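Local atomic coordinates of amide synthase (Vibrio cholerae, PDB entry 1L5A), a protein that catalyses, as a free-standing condensation enzyme of nonribosomal peptide synthesis, the formation of an amide bond in vibriobactin biosynthesis. Residues F67-D72 against P104-Q109; H207-S212 against I378-A383; S327-P332 against S358-N363. One frame throughout, in Å; residues are numbered along the deposited sequence.

Contact 1 (F67-D72 against P104-Q109); sequences FSPPID and PITSHQ
Pro69 CB approaches the imidazole of His108 obliquely, and three residues further on the two segments pair as parallel strands. The proline brings CB to 3.5 Å from His108 CD2, while its CG lies 3.8 Å from Thr106 OG1, so one rigid, apolar ring touches both members of a polar pair. That pair belongs to a single segment: Thr106 OG1 and His108 NE2 are 2.7 Å apart and hydrogen bonded, with either able to be the donor. The threonine hydroxyl lies between the backbone N and the carbonyl carbon (chi1 78°), and the histidine has CG anti to its own carbonyl carbon (chi1 -51°). The bond between OG1 and NE2 restrains the turn of the imidazole about its CB-CG bond. Pro70 O meets the same ring at its edge, and also lies 3.7 Å from His108 CB.

Beyond Ile71, which packs on Leu42 and His43 of helix 35-47, the backbones take over. Asp72 N donates to His108 O at 2.8 Å, and Gln109 CA makes a CH...O contact of 3.2 Å to Asp72 O. The Gln109 side chain continues away from Asp72, and its OE1 is bonded to Tyr111 OH.

Prolines suit the approach, since they lack the N-H that a regular strand would use; pairing starts at Asp72, where strand 72-75 joins the sheet as its outermost strand beside 107-114. The chemistry implies a histidine held by the threonine hydroxyl and touched by proline carbon, followed by the one backbone bond that opens the parallel pairing.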
loop_
_atom_site.group_PDB
_atom_site.type_symbol
_atom_site.label_atom_id
_atom_site.label_comp_id
_atom_site.label_asym_id
_atom_site.label_seq_id
_atom_site.Cartn_x
_atom_site.Cartn_y
_atom_site.Cartn_z
ATOM N N PHE A 67 36.039 5.243 1.102
ATOM C CA PHE A 67 36.208 6.667 0.848
ATOM C C PHE A 67 35.333 7.144 -0.300
ATOM O O PHE A 67 35.003 6.373 -1.193
ATOM C CB PHE A 67 37.687 6.954 0.541
ATOM C CG PHE A 67 38.640 6.468 1.607
ATOM C CD1 PHE A 67 39.877 5.936 1.259
ATOM C CD2 PHE A 67 38.300 6.535 2.958
ATOM C CE1 PHE A 67 40.755 5.473 2.241
ATOM C CE2 PHE A 67 39.164 6.079 3.935
ATOM C CZ PHE A 67 40.393 5.547 3.584
ATOM N N SER A 68 34.946 8.413 -0.287
ATOM C CA SER A 68 34.130 8.918 -1.382
ATOM C C SER A 68 35.023 9.184 -2.577
ATOM O O SER A 68 36.232 9.342 -2.453
ATOM C CB SER A 68 33.379 10.207 -0.989
ATOM O OG SER A 68 34.215 11.182 -0.376
ATOM N N PRO A 69 34.438 9.207 -3.769
ATOM C CA PRO A 69 35.194 9.461 -4.999
ATOM C C PRO A 69 36.017 10.769 -4.950
ATOM O O PRO A 69 35.541 11.811 -4.479
ATOM C CB PRO A 69 34.089 9.529 -6.057
ATOM C CG PRO A 69 33.075 8.563 -5.540
ATOM C CD PRO A 69 33.030 8.884 -4.066
ATOM N N PRO A 70 37.265 10.726 -5.435
ATOM C CA PRO A 70 38.122 11.926 -5.445
ATOM C C PRO A 70 37.540 12.915 -6.447
ATOM O O PRO A 70 36.852 12.525 -7.378
ATOM C CB PRO A 70 39.477 11.422 -5.972
ATOM C CG PRO A 70 39.384 9.917 -5.935
ATOM C CD PRO A 70 37.930 9.566 -6.049
ATOM N N ILE A 71 37.828 14.189 -6.260
ATOM C CA ILE A 71 37.393 15.200 -7.197
ATOM C C ILE A 71 38.671 15.818 -7.747
ATOM O O ILE A 71 39.369 16.530 -7.040
ATOM C CB ILE A 71 36.590 16.295 -6.529
ATOM C CG1 ILE A 71 35.259 15.729 -6.039
ATOM C CG2 ILE A 71 36.383 17.436 -7.510
ATOM C CD1 ILE A 71 34.355 16.760 -5.450
ATOM N N ASP A 72 38.982 15.527 -9.003
ATOM C CA ASP A 72 40.180 16.047 -9.631
ATOM C C ASP A 72 39.908 17.447 -10.176
ATOM O O ASP A 72 39.163 17.621 -11.149
ATOM C CB ASP A 72 40.640 15.068 -10.732
ATOM C CG ASP A 72 41.806 15.609 -11.575
ATOM O OD1 ASP A 72 42.802 16.101 -10.993
ATOM O OD2 ASP A 72 41.732 15.528 -12.832
ATOM N N PRO A 104 37.682 1.989 -9.316
ATOM C CA PRO A 104 36.660 3.002 -9.059
ATOM C C PRO A 104 35.710 3.026 -10.238
ATOM O O PRO A 104 36.151 3.049 -11.385
ATOM C CB PRO A 104 37.462 4.310 -8.968
ATOM C CG PRO A 104 38.905 3.859 -8.748
ATOM C CD PRO A 104 39.000 2.602 -9.549
ATOM N N ILE A 105 34.412 3.059 -9.961
ATOM C CA ILE A 105 33.421 3.076 -11.022
ATOM C C ILE A 105 33.133 4.469 -11.544
ATOM O O ILE A 105 32.577 4.620 -12.625
ATOM C CB ILE A 105 32.092 2.442 -10.557
ATOM C CG1 ILE A 105 32.355 1.084 -9.909
ATOM C CG2 ILE A 105 31.175 2.225 -11.734
ATOM C CD1 ILE A 105 32.960 0.061 -10.817
ATOM N N THR A 106 33.480 5.504 -10.796
ATOM C CA THR A 106 33.199 6.839 -11.319
ATOM C C THR A 106 34.432 7.727 -11.376
ATOM O O THR A 106 35.476 7.388 -10.844
ATOM C CB THR A 106 32.109 7.571 -10.499
ATOM O OG1 THR A 106 32.677 8.086 -9.286
ATOM C CG2 THR A 106 30.965 6.619 -10.173
ATOM N N SER A 107 34.294 8.868 -12.034
ATOM C CA SER A 107 35.372 9.832 -12.164
ATOM C C SER A 107 34.751 11.225 -12.093
ATOM O O SER A 107 33.649 11.448 -12.607
ATOM C CB SER A 107 36.098 9.631 -13.504
ATOM O OG SER A 107 37.261 10.437 -13.606
ATOM N N HIS A 108 35.452 12.160 -11.458
ATOM C CA HIS A 108 34.956 13.525 -11.323
ATOM C C HIS A 108 36.078 14.511 -11.584
ATOM O O HIS A 108 37.083 14.548 -10.872
ATOM C CB HIS A 108 34.371 13.719 -9.915
ATOM C CG HIS A 108 33.394 12.654 -9.546
ATOM N ND1 HIS A 108 32.068 12.699 -9.924
ATOM C CD2 HIS A 108 33.582 11.438 -8.974
ATOM C CE1 HIS A 108 31.486 11.555 -9.609
ATOM N NE2 HIS A 108 32.383 10.772 -9.033
ATOM N N GLN A 109 35.910 15.323 -12.614
ATOM C CA GLN A 109 36.942 16.279 -12.943
ATOM C C GLN A 109 36.329 17.673 -13.045
ATOM O O GLN A 109 35.227 17.822 -13.555
ATOM C CB GLN A 109 37.579 15.883 -14.276
ATOM C CG GLN A 109 38.176 14.466 -14.342
ATOM C CD GLN A 109 38.457 14.004 -15.806
ATOM O OE1 GLN A 109 38.597 14.828 -16.734
ATOM N NE2 GLN A 109 38.546 12.683 -16.003
#

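Contact 2 (H207-S212 against I378-A383); sequences HAVSLS and ITADLA
Val209 and Ala380 form the close part of this antiparallel pairing. Their backbones exchange two hydrogen bonds, Val209 N to Ala380 O at 2.9 Å and Ala380 N to Val209 O at 3.0 Å. On the same face Val209 CG1 lies 3.8 Å from Leu382 CD1, the two side chains crossing at about a right angle. A beta-branched valine fits an extended strand, and the small alanine beside it leaves room for the helix that covers this face.

Past the end of strand 378-381 the pairing goes on through a turn. Leu382 N donates to His207 O, and Leu382 CD1 meets the edge of the His207 ring, 3.7 Å from CD2. Asp381 CG is anti to the backbone N (chi1 156°), and OD1 accepts from His207 N at 3.0 Å and from Ala383 N at 2.9 Å, the donors coming from opposite faces of the carboxylate. The second bond closes an Asx turn, a role suited to aspartate; OD2 is held by Ser384 and Tyr201.

The other end is looser, and its Ser210 and Leu211 are exposed. Leu211 N reaches Ile378 O only at 3.3 Å and bent, although Ile378 N bonds well to Leu211 O. Ser210 shares a hydrogen bond of 2.8 Å between its OG and Thr379 OG1, short polar side chains that tolerate water.

Strand 208-214 is outermost in its sheet; strand 374-381 separates it from 362-368, and helix 387-409 covers the Val209 and Ala380 face through Trp390, whose NE1 also bonds Ile378 O.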
loop_
_atom_site.group_PDB
_atom_site.type_symbol
_atom_site.label_atom_id
_atom_site.label_comp_id
_atom_site.label_asym_id
_atom_site.label_seq_id
_atom_site.Cartn_x
_atom_site.Cartn_y
_atom_site.Cartn_z
ATOM N N HIS A 207 27.108 0.664 -34.876
ATOM C CA HIS A 207 27.390 1.750 -35.806
ATOM C C HIS A 207 26.164 2.645 -35.766
ATOM O O HIS A 207 25.197 2.412 -36.482
ATOM C CB HIS A 207 27.592 1.199 -37.231
ATOM C CG HIS A 207 27.855 2.251 -38.265
ATOM N ND1 HIS A 207 29.118 2.736 -38.535
ATOM C CD2 HIS A 207 27.011 2.925 -39.085
ATOM C CE1 HIS A 207 29.043 3.663 -39.477
ATOM N NE2 HIS A 207 27.775 3.797 -39.828
ATOM N N ALA A 208 26.212 3.684 -34.940
ATOM C CA ALA A 208 25.075 4.585 -34.758
ATOM C C ALA A 208 24.921 5.739 -35.731
ATOM O O ALA A 208 25.893 6.374 -36.114
ATOM C CB ALA A 208 25.089 5.137 -33.320
ATOM N N VAL A 209 23.682 6.001 -36.122
ATOM C CA VAL A 209 23.370 7.109 -37.006
ATOM C C VAL A 209 22.190 7.859 -36.381
ATOM O O VAL A 209 21.378 7.272 -35.664
ATOM C CB VAL A 209 23.016 6.633 -38.456
ATOM C CG1 VAL A 209 24.278 6.068 -39.130
ATOM C CG2 VAL A 209 21.900 5.582 -38.428
ATOM N N SER A 210 22.094 9.159 -36.638
ATOM C CA SER A 210 21.017 9.932 -36.047
ATOM C C SER A 210 20.667 11.225 -36.774
ATOM O O SER A 210 21.446 11.744 -37.571
ATOM C CB SER A 210 21.353 10.244 -34.590
ATOM O OG SER A 210 20.240 10.830 -33.956
ATOM N N LEU A 211 19.470 11.726 -36.483
ATOM C CA LEU A 211 18.955 12.952 -37.071
ATOM C C LEU A 211 18.016 13.577 -36.053
ATOM O O LEU A 211 17.297 12.866 -35.351
ATOM C CB LEU A 211 18.179 12.648 -38.344
ATOM C CG LEU A 211 18.320 13.701 -39.432
ATOM C CD1 LEU A 211 19.733 13.595 -40.021
ATOM C CD2 LEU A 211 17.259 13.491 -40.509
ATOM N N SER A 212 18.024 14.904 -35.974
ATOM C CA SER A 212 17.178 15.612 -35.026
ATOM C C SER A 212 16.205 16.528 -35.734
ATOM O O SER A 212 16.587 17.262 -36.646
ATOM C CB SER A 212 18.030 16.441 -34.064
ATOM O OG SER A 212 18.948 15.626 -33.353
ATOM N N ILE A 378 15.992 10.615 -33.971
ATOM C CA ILE A 378 15.778 9.271 -34.497
ATOM C C ILE A 378 17.154 8.639 -34.666
ATOM O O ILE A 378 17.885 8.976 -35.584
ATOM C CB ILE A 378 15.059 9.306 -35.857
ATOM C CG1 ILE A 378 13.862 10.259 -35.795
ATOM C CG2 ILE A 378 14.585 7.917 -36.229
ATOM C CD1 ILE A 378 12.853 9.901 -34.753
ATOM N N THR A 379 17.505 7.723 -33.774
ATOM C CA THR A 379 18.800 7.057 -33.807
ATOM C C THR A 379 18.697 5.551 -34.057
ATOM O O THR A 379 17.874 4.862 -33.453
ATOM C CB THR A 379 19.521 7.263 -32.483
ATOM O OG1 THR A 379 19.792 8.657 -32.321
ATOM C CG2 THR A 379 20.811 6.465 -32.434
ATOM N N ALA A 380 19.547 5.045 -34.946
ATOM C CA ALA A 380 19.551 3.627 -35.263
ATOM C C ALA A 380 20.962 3.088 -35.260
ATOM O O ALA A 380 21.909 3.809 -35.553
ATOM C CB ALA A 380 18.921 3.388 -36.623
ATOM N N ASP A 381 21.093 1.819 -34.899
ATOM C CA ASP A 381 22.376 1.143 -34.908
ATOM C C ASP A 381 22.335 0.303 -36.183
ATOM O O ASP A 381 21.657 -0.724 -36.241
ATOM C CB ASP A 381 22.515 0.239 -33.686
ATOM C CG ASP A 381 23.510 -0.884 -33.909
ATOM O OD1 ASP A 381 24.454 -0.692 -34.711
ATOM O OD2 ASP A 381 23.350 -1.955 -33.277
ATOM N N LEU A 382 23.048 0.743 -37.208
ATOM C CA LEU A 382 23.033 0.025 -38.479
ATOM C C LEU A 382 23.464 -1.439 -38.413
ATOM O O LEU A 382 23.170 -2.212 -39.321
ATOM C CB LEU A 382 23.851 0.796 -39.524
ATOM C CG LEU A 382 23.223 2.174 -39.794
ATOM C CD1 LEU A 382 23.833 2.824 -41.023
ATOM C CD2 LEU A 382 21.719 1.998 -40.005
ATOM N N ALA A 383 24.122 -1.825 -37.325
ATOM C CA ALA A 383 24.571 -3.201 -37.151
ATOM C C ALA A 383 23.449 -4.097 -36.608
ATOM O O ALA A 383 23.606 -5.311 -36.514
ATOM C CB ALA A 383 25.758 -3.238 -36.203
#

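Contact 3 (S327-P332 against S358-N363); sequences SYFMSP and SAEGIN
This is a loop-to-strand contact where a loop runs into the four-stranded sheet: Phe329, Ser331 and Pro332, on the approach to strand 333-337, meet Glu360, Gly361 and Ile362 at the N-terminal end of strand 362-368. Its polar centre is the Ser331 hydroxyl. With OG anti to the backbone N (chi1 -174°), it accepts a nearly straight hydrogen bond of 2.9 Å from Ile362 N, with an angle of 163° at the hydrogen. A serine is short enough to place its oxygen directly at a backbone amide.

Phe329 has CG anti to the backbone N (chi1 -176°), and its ring brings CZ obliquely to 3.5 Å from Gly361 CA. Glu360 OE2 is at the ring edge, 4.1 Å from Phe329 CD1, although Glu360 is poorly ordered. Gly361 takes a positive phi, readily adopted by glycine, and without a side chain its CA can face both the ring and the serine. Its N-H is bonded to Ser384 OG. Pro332 CB touches Ile362 CG2 at 3.7 Å, apolar against apolar, and the peptide bond before this proline is cis. Ile362 itself packs on Ile378 of strand 374-381.

Just beyond Pro332 the regular pairing begins, with a backbone hydrogen bond between Ile362 and Phe333. The chemistry thus implies that a side-chain oxygen serves the Ile362 amide on the side of the incoming loop, while apolar contacts of Phe329 with Gly361 and of Pro332 with Ile362 lie on either flank of that bond.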
loop_
_atom_site.group_PDB
_atom_site.type_symbol
_atom_site.label_atom_id
_atom_site.label_comp_id
_atom_site.label_asym_id
_atom_site.label_seq_id
_atom_site.Cartn_x
_atom_site.Cartn_y
_atom_site.Cartn_z
ATOM N N SER A 327 18.316 -12.755 -24.792
ATOM C CA SER A 327 17.765 -11.490 -24.308
ATOM C C SER A 327 16.767 -10.975 -25.342
ATOM O O SER A 327 16.786 -11.403 -26.491
ATOM C CB SER A 327 18.874 -10.453 -24.117
ATOM O OG SER A 327 19.593 -10.247 -25.330
ATOM N N TYR A 328 15.886 -10.071 -24.939
ATOM C CA TYR A 328 14.923 -9.519 -25.883
ATOM C C TYR A 328 15.535 -8.377 -26.679
ATOM O O TYR A 328 16.390 -7.616 -26.172
ATOM C CB TYR A 328 13.704 -8.961 -25.161
ATOM C CG TYR A 328 12.828 -9.993 -24.491
ATOM C CD1 TYR A 328 12.431 -9.838 -23.160
ATOM C CD2 TYR A 328 12.334 -11.081 -25.201
ATOM C CE1 TYR A 328 11.561 -10.734 -22.567
ATOM C CE2 TYR A 328 11.464 -11.979 -24.618
ATOM C CZ TYR A 328 11.079 -11.801 -23.307
ATOM O OH TYR A 328 10.192 -12.678 -22.746
ATOM N N PHE A 329 15.074 -8.242 -27.918
ATOM C CA PHE A 329 15.526 -7.159 -28.775
ATOM C C PHE A 329 14.589 -6.017 -28.434
ATOM O O PHE A 329 13.474 -5.946 -28.942
ATOM C CB PHE A 329 15.380 -7.558 -30.240
ATOM C CG PHE A 329 15.898 -6.538 -31.204
ATOM C CD1 PHE A 329 17.221 -6.125 -31.146
ATOM C CD2 PHE A 329 15.073 -6.016 -32.200
ATOM C CE1 PHE A 329 17.736 -5.205 -32.071
ATOM C CE2 PHE A 329 15.573 -5.090 -33.137
ATOM C CZ PHE A 329 16.914 -4.684 -33.071
ATOM N N MET A 330 15.018 -5.120 -27.554
ATOM C CA MET A 330 14.133 -4.021 -27.161
ATOM C C MET A 330 14.034 -2.917 -28.193
ATOM O O MET A 330 14.480 -1.801 -27.971
ATOM C CB MET A 330 14.558 -3.472 -25.802
ATOM C CG MET A 330 14.361 -4.521 -24.711
ATOM S SD MET A 330 15.317 -4.283 -23.211
ATOM C CE MET A 330 15.471 -6.004 -22.579
ATOM N N SER A 331 13.417 -3.233 -29.324
ATOM C CA SER A 331 13.246 -2.252 -30.384
ATOM C C SER A 331 11.946 -2.509 -31.125
ATOM O O SER A 331 11.540 -3.644 -31.287
ATOM C CB SER A 331 14.417 -2.330 -31.364
ATOM O OG SER A 331 14.322 -1.294 -32.323
ATOM N N PRO A 332 11.265 -1.454 -31.569
ATOM C CA PRO A 332 11.601 -0.030 -31.435
ATOM C C PRO A 332 11.503 0.459 -29.975
ATOM O O PRO A 332 10.745 -0.072 -29.173
ATOM C CB PRO A 332 10.601 0.652 -32.376
ATOM C CG PRO A 332 9.427 -0.248 -32.332
ATOM C CD PRO A 332 10.059 -1.637 -32.384
ATOM N N SER A 358 24.934 1.820 -25.385
ATOM C CA SER A 358 25.056 1.404 -26.769
ATOM C C SER A 358 23.701 1.368 -27.465
ATOM O O SER A 358 22.700 0.914 -26.899
ATOM C CB SER A 358 25.735 0.034 -26.825
ATOM O OG SER A 358 25.239 -0.801 -25.792
ATOM N N ALA A 359 23.687 1.858 -28.699
ATOM C CA ALA A 359 22.468 1.907 -29.493
ATOM C C ALA A 359 22.149 0.536 -30.077
ATOM O O ALA A 359 23.016 -0.107 -30.662
ATOM C CB ALA A 359 22.627 2.939 -30.618
ATOM N N GLU A 360 20.912 0.084 -29.910
ATOM C CA GLU A 360 20.517 -1.204 -30.453
ATOM C C GLU A 360 19.140 -1.012 -31.089
ATOM O O GLU A 360 18.253 -0.430 -30.480
ATOM C CB GLU A 360 20.476 -2.243 -29.336
ATOM C CG GLU A 360 20.779 -3.661 -29.784
ATOM C CD GLU A 360 21.014 -4.615 -28.609
ATOM O OE1 GLU A 360 21.887 -4.308 -27.759
ATOM O OE2 GLU A 360 20.330 -5.669 -28.540
ATOM N N GLY A 361 18.970 -1.480 -32.322
ATOM C CA GLY A 361 17.696 -1.313 -32.997
ATOM C C GLY A 361 17.469 0.145 -33.357
ATOM O O GLY A 361 18.411 0.869 -33.657
ATOM N N ILE A 362 16.217 0.582 -33.373
ATOM C CA ILE A 362 15.937 1.971 -33.668
ATOM C C ILE A 362 15.377 2.596 -32.385
ATOM O O ILE A 362 14.667 1.948 -31.614
ATOM C CB ILE A 362 14.935 2.117 -34.812
ATOM C CG1 ILE A 362 14.838 3.596 -35.214
ATOM C CG2 ILE A 362 13.587 1.566 -34.392
ATOM C CD1 ILE A 362 13.934 3.876 -36.371
ATOM N N ASN A 363 15.715 3.857 -32.158
ATOM C CA ASN A 363 15.317 4.573 -30.950
ATOM C C ASN A 363 14.700 5.950 -31.268
ATOM O O ASN A 363 15.241 6.720 -32.074
ATOM C CB ASN A 363 16.569 4.743 -30.091
ATOM C CG ASN A 363 16.275 5.235 -28.691
ATOM O OD1 ASN A 363 16.299 4.455 -27.731
ATOM N ND2 ASN A 363 16.009 6.535 -28.557
#

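How the contacts relate
Contacts 2 and 3 both reach the same four-stranded sheet, their centres 11 Å apart. Strand 374-381 joins them: Thr379 O lies 2.7 Å from Asn363 N and Asp381 N 3.1 Å from Gly361 O, both probable hydrogen bonds, and contact 3 is nested in the chain between the segments of contact 2. Contact 1 stands apart on the other, five-stranded sheet, its centre 32 Å from that of contact 2 and 31 Å from that of contact 3. The two sheets are consistent with the paired halves of condensation domains. Next to contact 1, strand 117-125 ends at His125, which opens the HHxxxDG motif that marks the active site in this family.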